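Local structure of pyridine nucleotide-disulfide oxidoreductase-like protein (Myceliophthora thermophila, 5MQ6) at residues Pro481-Gly493 with Gly501-Ala513. The protein uses FAD and NADPH to insert a single oxygen atom beside the carbonyl of ketones, especially bulky polycyclic ones, yielding esters or lactones. Sequence-based numbering, arbitrary orientation.
Sequences PSIGGGSPAVRTG and GKSLDDKWQTHGA. With FAD (flavin-adenine dinucleotide), chain B.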
loop_
_atom_site.group_PDB
_atom_site.type_symbol
_atom_site.label_atom_id
_atom_site.label_comp_id
_atom_site.label_asym_id
_atom_site.label_seq_id
_atom_site.Cartn_x
_atom_site.Cartn_y
_atom_site.Cartn_z
ATOM N N PRO A 481 -4.347 4.370 -2.920
ATOM C CA PRO A 481 -4.744 3.003 -3.243
ATOM C C PRO A 481 -6.140 2.910 -3.853
ATOM O O PRO A 481 -6.422 1.956 -4.622
ATOM C CB PRO A 481 -4.693 2.314 -1.871
ATOM C CG PRO A 481 -3.515 3.000 -1.188
ATOM C CD PRO A 481 -3.793 4.439 -1.523
ATOM N N SER A 482 -6.985 3.900 -3.512
ATOM C CA SER A 482 -8.406 3.978 -3.945
ATOM C C SER A 482 -8.611 4.472 -5.365
ATOM O O SER A 482 -9.720 4.569 -5.834
ATOM C CB SER A 482 -9.224 4.874 -2.987
ATOM O OG SER A 482 -9.450 4.165 -1.775
ATOM N N ILE A 483 -7.542 4.841 -6.025
ATOM C CA ILE A 483 -7.657 5.561 -7.282
ATOM C C ILE A 483 -8.635 4.876 -8.290
ATOM O O ILE A 483 -8.709 3.600 -8.417
ATOM C CB ILE A 483 -6.210 5.878 -7.822
ATOM C CG1 ILE A 483 -6.251 6.928 -8.947
ATOM C CG2 ILE A 483 -5.426 4.620 -8.197
ATOM C CD1 ILE A 483 -6.632 8.323 -8.455
ATOM N N GLY A 484 -9.407 5.706 -8.986
ATOM C CA GLY A 484 -10.311 5.189 -10.064
ATOM C C GLY A 484 -11.459 4.303 -9.564
ATOM O O GLY A 484 -11.923 3.328 -10.287
ATOM N N GLY A 485 -11.935 4.681 -8.351
ATOM C CA GLY A 485 -12.970 3.931 -7.604
ATOM C C GLY A 485 -12.569 2.479 -7.308
ATOM O O GLY A 485 -13.443 1.611 -7.251
ATOM N N GLY A 486 -11.252 2.219 -7.154
ATOM C CA GLY A 486 -10.768 0.834 -7.032
ATOM C C GLY A 486 -10.577 0.048 -8.320
ATOM O O GLY A 486 -10.375 -1.122 -8.249
ATOM N N SER A 487 -10.632 0.657 -9.490
ATOM C CA SER A 487 -10.508 -0.075 -10.746
ATOM C C SER A 487 -9.175 -0.784 -10.750
ATOM O O SER A 487 -8.142 -0.134 -10.544
ATOM C CB SER A 487 -10.498 0.902 -11.919
ATOM O OG SER A 487 -10.256 0.267 -13.117
ATOM N N PRO A 488 -9.166 -2.133 -10.962
ATOM C CA PRO A 488 -7.814 -2.692 -11.058
ATOM C C PRO A 488 -6.998 -2.120 -12.226
ATOM O O PRO A 488 -5.796 -2.105 -12.156
ATOM C CB PRO A 488 -8.076 -4.188 -11.176
ATOM C CG PRO A 488 -9.405 -4.401 -10.461
ATOM C CD PRO A 488 -10.164 -3.198 -10.955
ATOM N N ALA A 489 -7.633 -1.602 -13.268
ATOM C CA ALA A 489 -6.944 -1.048 -14.416
ATOM C C ALA A 489 -6.272 0.284 -14.041
ATOM O O ALA A 489 -5.041 0.517 -14.290
ATOM C CB ALA A 489 -7.945 -0.811 -15.531
ATOM N N VAL A 490 -7.077 1.170 -13.461
ATOM C CA VAL A 490 -6.526 2.463 -13.077
ATOM C C VAL A 490 -5.442 2.279 -12.063
ATOM O O VAL A 490 -4.396 2.882 -12.177
ATOM C CB VAL A 490 -7.559 3.444 -12.487
ATOM C CG1 VAL A 490 -6.911 4.777 -12.096
ATOM C CG2 VAL A 490 -8.639 3.732 -13.537
ATOM N N ARG A 491 -5.681 1.471 -11.059
ATOM C CA ARG A 491 -4.673 1.318 -10.067
ATOM C C ARG A 491 -3.343 0.754 -10.576
ATOM O O ARG A 491 -2.309 1.043 -10.056
ATOM C CB ARG A 491 -5.195 0.424 -9.008
ATOM C CG ARG A 491 -4.141 0.162 -7.956
ATOM C CD ARG A 491 -4.736 -0.583 -6.775
ATOM N NE ARG A 491 -5.315 -1.893 -7.135
ATOM C CZ ARG A 491 -6.607 -2.147 -7.344
ATOM N NH1 ARG A 491 -7.511 -1.154 -7.268
ATOM N NH2 ARG A 491 -6.991 -3.423 -7.618
ATOM N N THR A 492 -3.383 -0.091 -11.580
ATOM C CA THR A 492 -2.147 -0.646 -12.112
ATOM C C THR A 492 -1.578 0.187 -13.224
ATOM O O THR A 492 -0.442 -0.047 -13.621
ATOM C CB THR A 492 -2.173 -2.220 -12.394
ATOM O OG1 THR A 492 -1.936 -2.598 -13.738
ATOM C CG2 THR A 492 -3.241 -2.936 -11.846
ATOM N N GLY A 493 -2.349 1.174 -13.701
ATOM C CA GLY A 493 -1.863 2.092 -14.721
ATOM C C GLY A 493 -1.886 1.478 -16.150
ATOM O O GLY A 493 -1.100 1.884 -17.026
ATOM N N GLY A 501 -13.460 -6.865 -26.825
ATOM C CA GLY A 501 -12.767 -5.585 -26.626
ATOM C C GLY A 501 -13.269 -4.673 -25.508
ATOM O O GLY A 501 -12.797 -3.528 -25.387
ATOM N N LYS A 502 -14.213 -5.160 -24.688
ATOM C CA LYS A 502 -14.703 -4.446 -23.496
ATOM C C LYS A 502 -13.581 -4.020 -22.458
ATOM O O LYS A 502 -12.784 -4.853 -21.965
ATOM C CB LYS A 502 -15.667 -5.358 -22.770
ATOM C CG LYS A 502 -16.636 -4.628 -21.853
ATOM C CD LYS A 502 -17.796 -5.501 -21.342
ATOM C CE LYS A 502 -17.469 -6.201 -20.014
ATOM N NZ LYS A 502 -18.171 -7.505 -19.821
ATOM N N SER A 503 -13.576 -2.732 -22.109
ATOM C CA SER A 503 -12.626 -2.153 -21.173
ATOM C C SER A 503 -13.001 -2.408 -19.719
ATOM O O SER A 503 -14.126 -2.090 -19.264
ATOM C CB SER A 503 -12.517 -0.654 -21.356
ATOM O OG SER A 503 -11.891 -0.169 -20.155
ATOM N N LEU A 504 -12.063 -2.934 -18.959
ATOM C CA LEU A 504 -12.368 -3.226 -17.543
ATOM C C LEU A 504 -12.805 -1.932 -16.852
ATOM O O LEU A 504 -13.796 -1.899 -16.077
ATOM C CB LEU A 504 -11.163 -3.863 -16.814
ATOM C CG LEU A 504 -11.399 -4.250 -15.340
ATOM C CD1 LEU A 504 -12.599 -5.173 -15.195
ATOM C CD2 LEU A 504 -10.188 -4.904 -14.738
ATOM N N ASP A 505 -12.069 -0.869 -17.144
ATOM C CA ASP A 505 -12.311 0.358 -16.419
ATOM C C ASP A 505 -13.638 0.988 -16.797
ATOM O O ASP A 505 -14.332 1.527 -15.978
ATOM C CB ASP A 505 -11.167 1.368 -16.567
ATOM C CG ASP A 505 -11.296 2.498 -15.574
ATOM O OD1 ASP A 505 -11.435 2.230 -14.353
ATOM O OD2 ASP A 505 -11.337 3.653 -16.040
ATOM N N ASP A 506 -13.997 0.920 -18.046
ATOM C CA ASP A 506 -15.307 1.437 -18.450
ATOM C C ASP A 506 -16.414 0.669 -17.761
ATOM O O ASP A 506 -17.323 1.271 -17.192
ATOM C CB ASP A 506 -15.468 1.384 -19.943
ATOM C CG ASP A 506 -14.467 2.289 -20.673
ATOM O OD1 ASP A 506 -13.945 3.274 -20.091
ATOM O OD2 ASP A 506 -14.185 1.995 -21.858
ATOM N N LYS A 507 -16.314 -0.665 -17.730
ATOM C CA LYS A 507 -17.291 -1.452 -16.931
ATOM C C LYS A 507 -17.341 -0.948 -15.474
ATOM O O LYS A 507 -18.408 -0.684 -14.908
ATOM C CB LYS A 507 -16.908 -2.917 -16.937
ATOM C CG LYS A 507 -17.909 -3.883 -16.311
ATOM C CD LYS A 507 -17.381 -5.300 -16.290
ATOM C CE LYS A 507 -18.190 -6.180 -15.342
ATOM N NZ LYS A 507 -17.585 -7.539 -15.161
ATOM N N TRP A 508 -16.179 -0.819 -14.859
ATOM C CA TRP A 508 -16.088 -0.419 -13.473
ATOM C C TRP A 508 -16.766 0.938 -13.210
ATOM O O TRP A 508 -17.473 1.109 -12.242
ATOM C CB TRP A 508 -14.611 -0.225 -13.121
ATOM C CG TRP A 508 -14.334 -0.501 -11.713
ATOM C CD1 TRP A 508 -14.241 0.395 -10.698
ATOM C CD2 TRP A 508 -14.086 -1.803 -11.152
ATOM N NE1 TRP A 508 -13.923 -0.264 -9.525
ATOM C CE2 TRP A 508 -13.794 -1.607 -9.781
ATOM C CE3 TRP A 508 -14.014 -3.090 -11.690
ATOM C CZ2 TRP A 508 -13.492 -2.627 -8.955
ATOM C CZ3 TRP A 508 -13.699 -4.127 -10.828
ATOM C CH2 TRP A 508 -13.445 -3.895 -9.506
ATOM N N GLN A 509 -16.487 1.910 -14.076
ATOM C CA GLN A 509 -16.977 3.294 -13.900
ATOM C C GLN A 509 -18.479 3.397 -14.241
ATOM O O GLN A 509 -19.186 4.151 -13.602
ATOM C CB GLN A 509 -16.205 4.256 -14.765
ATOM C CG GLN A 509 -14.707 4.396 -14.583
ATOM C CD GLN A 509 -14.272 4.443 -13.123
ATOM O OE1 GLN A 509 -14.963 5.028 -12.307
ATOM N NE2 GLN A 509 -13.137 3.821 -12.801
ATOM N N THR A 510 -18.935 2.633 -15.228
ATOM C CA THR A 510 -20.277 2.712 -15.696
ATOM C C THR A 510 -21.236 1.859 -14.947
ATOM O O THR A 510 -22.296 2.320 -14.632
ATOM C CB THR A 510 -20.409 2.341 -17.182
ATOM O OG1 THR A 510 -19.982 0.983 -17.370
ATOM C CG2 THR A 510 -19.568 3.245 -18.076
ATOM N N HIS A 511 -20.900 0.596 -14.686
ATOM C CA HIS A 511 -21.790 -0.339 -14.021
ATOM C C HIS A 511 -21.472 -0.452 -12.518
ATOM O O HIS A 511 -22.343 -0.897 -11.711
ATOM C CB HIS A 511 -21.671 -1.688 -14.745
ATOM C CG HIS A 511 -22.200 -2.899 -13.990
ATOM N ND1 HIS A 511 -23.557 -3.176 -13.841
ATOM C CD2 HIS A 511 -21.541 -3.967 -13.450
ATOM C CE1 HIS A 511 -23.701 -4.299 -13.158
ATOM N NE2 HIS A 511 -22.497 -4.806 -12.920
ATOM N N GLY A 512 -20.258 -0.054 -12.133
ATOM C CA GLY A 512 -19.807 -0.140 -10.732
ATOM C C GLY A 512 -18.853 -1.312 -10.521
ATOM O O GLY A 512 -18.755 -2.253 -11.350
ATOM N N ALA A 513 -18.194 -1.319 -9.366
ATOM C CA ALA A 513 -17.286 -2.400 -9.046
ATOM C C ALA A 513 -17.994 -3.736 -9.186
ATOM O O ALA A 513 -19.145 -3.912 -8.725
ATOM C CB ALA A 513 -16.713 -2.233 -7.656
HETATM P PA FAD B . 4.503 -3.568 -4.600
HETATM O O1A FAD B . 4.038 -2.161 -4.782
HETATM O O2A FAD B . 5.508 -3.927 -3.520
HETATM O O5B FAD B . 5.114 -4.070 -5.998
HETATM C C5B FAD B . 4.411 -3.861 -7.177
HETATM C C4B FAD B . 5.406 -3.562 -8.280
HETATM O O4B FAD B . 4.666 -3.573 -9.515
HETATM C C3B FAD B . 6.110 -2.211 -8.200
HETATM O O3B FAD B . 7.478 -2.368 -8.474
HETATM C C2B FAD B . 5.451 -1.400 -9.281
HETATM O O2B FAD B . 6.304 -0.418 -9.820
HETATM C C1B FAD B . 5.094 -2.478 -10.281
HETATM N N9A FAD B . 4.068 -2.070 -11.208
HETATM C C8A FAD B . 2.847 -1.547 -10.895
HETATM N N7A FAD B . 2.217 -1.266 -12.031
HETATM C C5A FAD B . 2.994 -1.569 -13.085
HETATM C C6A FAD B . 2.834 -1.514 -14.549
HETATM N N6A FAD B . 1.781 -1.048 -15.188
HETATM N N1A FAD B . 3.851 -2.007 -15.208
HETATM C C2A FAD B . 4.976 -2.475 -14.619
HETATM N N3A FAD B . 5.227 -2.562 -13.333
HETATM C C4A FAD B . 4.230 -2.082 -12.526
HETATM N N1 FAD B . 2.635 -2.496 4.277
HETATM C C2 FAD B . 2.589 -3.271 5.409
HETATM O O2 FAD B . 1.719 -4.123 5.546
HETATM N N3 FAD B . 3.494 -3.110 6.385
HETATM C C4 FAD B . 4.455 -2.180 6.262
HETATM O O4 FAD B . 5.256 -2.086 7.183
HETATM C C4X FAD B . 4.594 -1.297 5.092
HETATM N N5 FAD B . 5.547 -0.318 4.939
HETATM C C5X FAD B . 5.542 0.416 3.800
HETATM C C6 FAD B . 6.544 1.486 3.605
HETATM C C7 FAD B . 6.452 2.231 2.334
HETATM C C7M FAD B . 7.429 3.342 2.024
HETATM C C8 FAD B . 5.404 1.956 1.308
HETATM C C8M FAD B . 5.302 2.716 -0.013
HETATM C C9 FAD B . 4.478 0.957 1.532
HETATM C C9A FAD B . 4.510 0.186 2.728
HETATM N N10 FAD B . 3.525 -0.800 2.908
HETATM C C10 FAD B . 3.573 -1.567 4.076
HETATM C "C1'" FAD B . 2.524 -1.132 1.869
HETATM C "C2'" FAD B . 3.286 -2.036 0.813
HETATM O "O2'" FAD B . 3.085 -1.489 -0.498
HETATM C "C3'" FAD B . 2.901 -3.555 0.854
HETATM O "O3'" FAD B . 3.189 -4.076 2.155
HETATM C "C4'" FAD B . 3.675 -4.512 -0.084
HETATM O "O4'" FAD B . 5.145 -4.253 -0.186
HETATM C "C5'" FAD B . 3.021 -4.518 -1.481
HETATM O "O5'" FAD B . 3.512 -5.706 -2.177
HETATM P P FAD B . 2.969 -5.807 -3.700
HETATM O O1P FAD B . 3.959 -6.809 -4.401
HETATM O O2P FAD B . 1.455 -6.041 -3.599
HETATM O O3P FAD B . 3.095 -4.287 -4.319
#
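The indole of W508 is sandwiched. Over one face, S487 CA stands 3.6 Å from the centroid of the five-membered ring and P488 CD 3.7 Å from that of the six-membered ring, two CH-pi contacts nearly along the ring normal; A513 CA, of the same segment as W508, covers the opposite face. At the edge, W508 NE1 donates to G485 O (3.0 Å) in the ring plane, although it reaches that carbonyl from above the peptide plane. Replacing W508 by a leucine would probably leave G485 O without this donor and S487 and P488 without a flat surface to pack on. Positive phi at G484, G485 and G486 favours glycine, and a CB on G484 would run into V490 CB. Q509, bent at chi2 (-43°), brings NE2 to G484 O at 2.8 Å and also to D505 OD1, so both amide hydrogens are used. S487 is the N-cap of helix 488-492: OG, anti to the backbone N (chi1 174°), accepts weakly from A489 N and V490 N while donating to D505 OD1 at 2.6 Å. It meets OD1 on the anti side and Q509 NE2 on the syn side, tilted toward opposite faces. V490 CG2 packs 3.3 Å from D505 OD1, and the small A489 touches D505 where the backbones come nearest. Helix 488-492 closes in a Schellman motif at G493, and T492 O accepts from the adenine N6A of FAD.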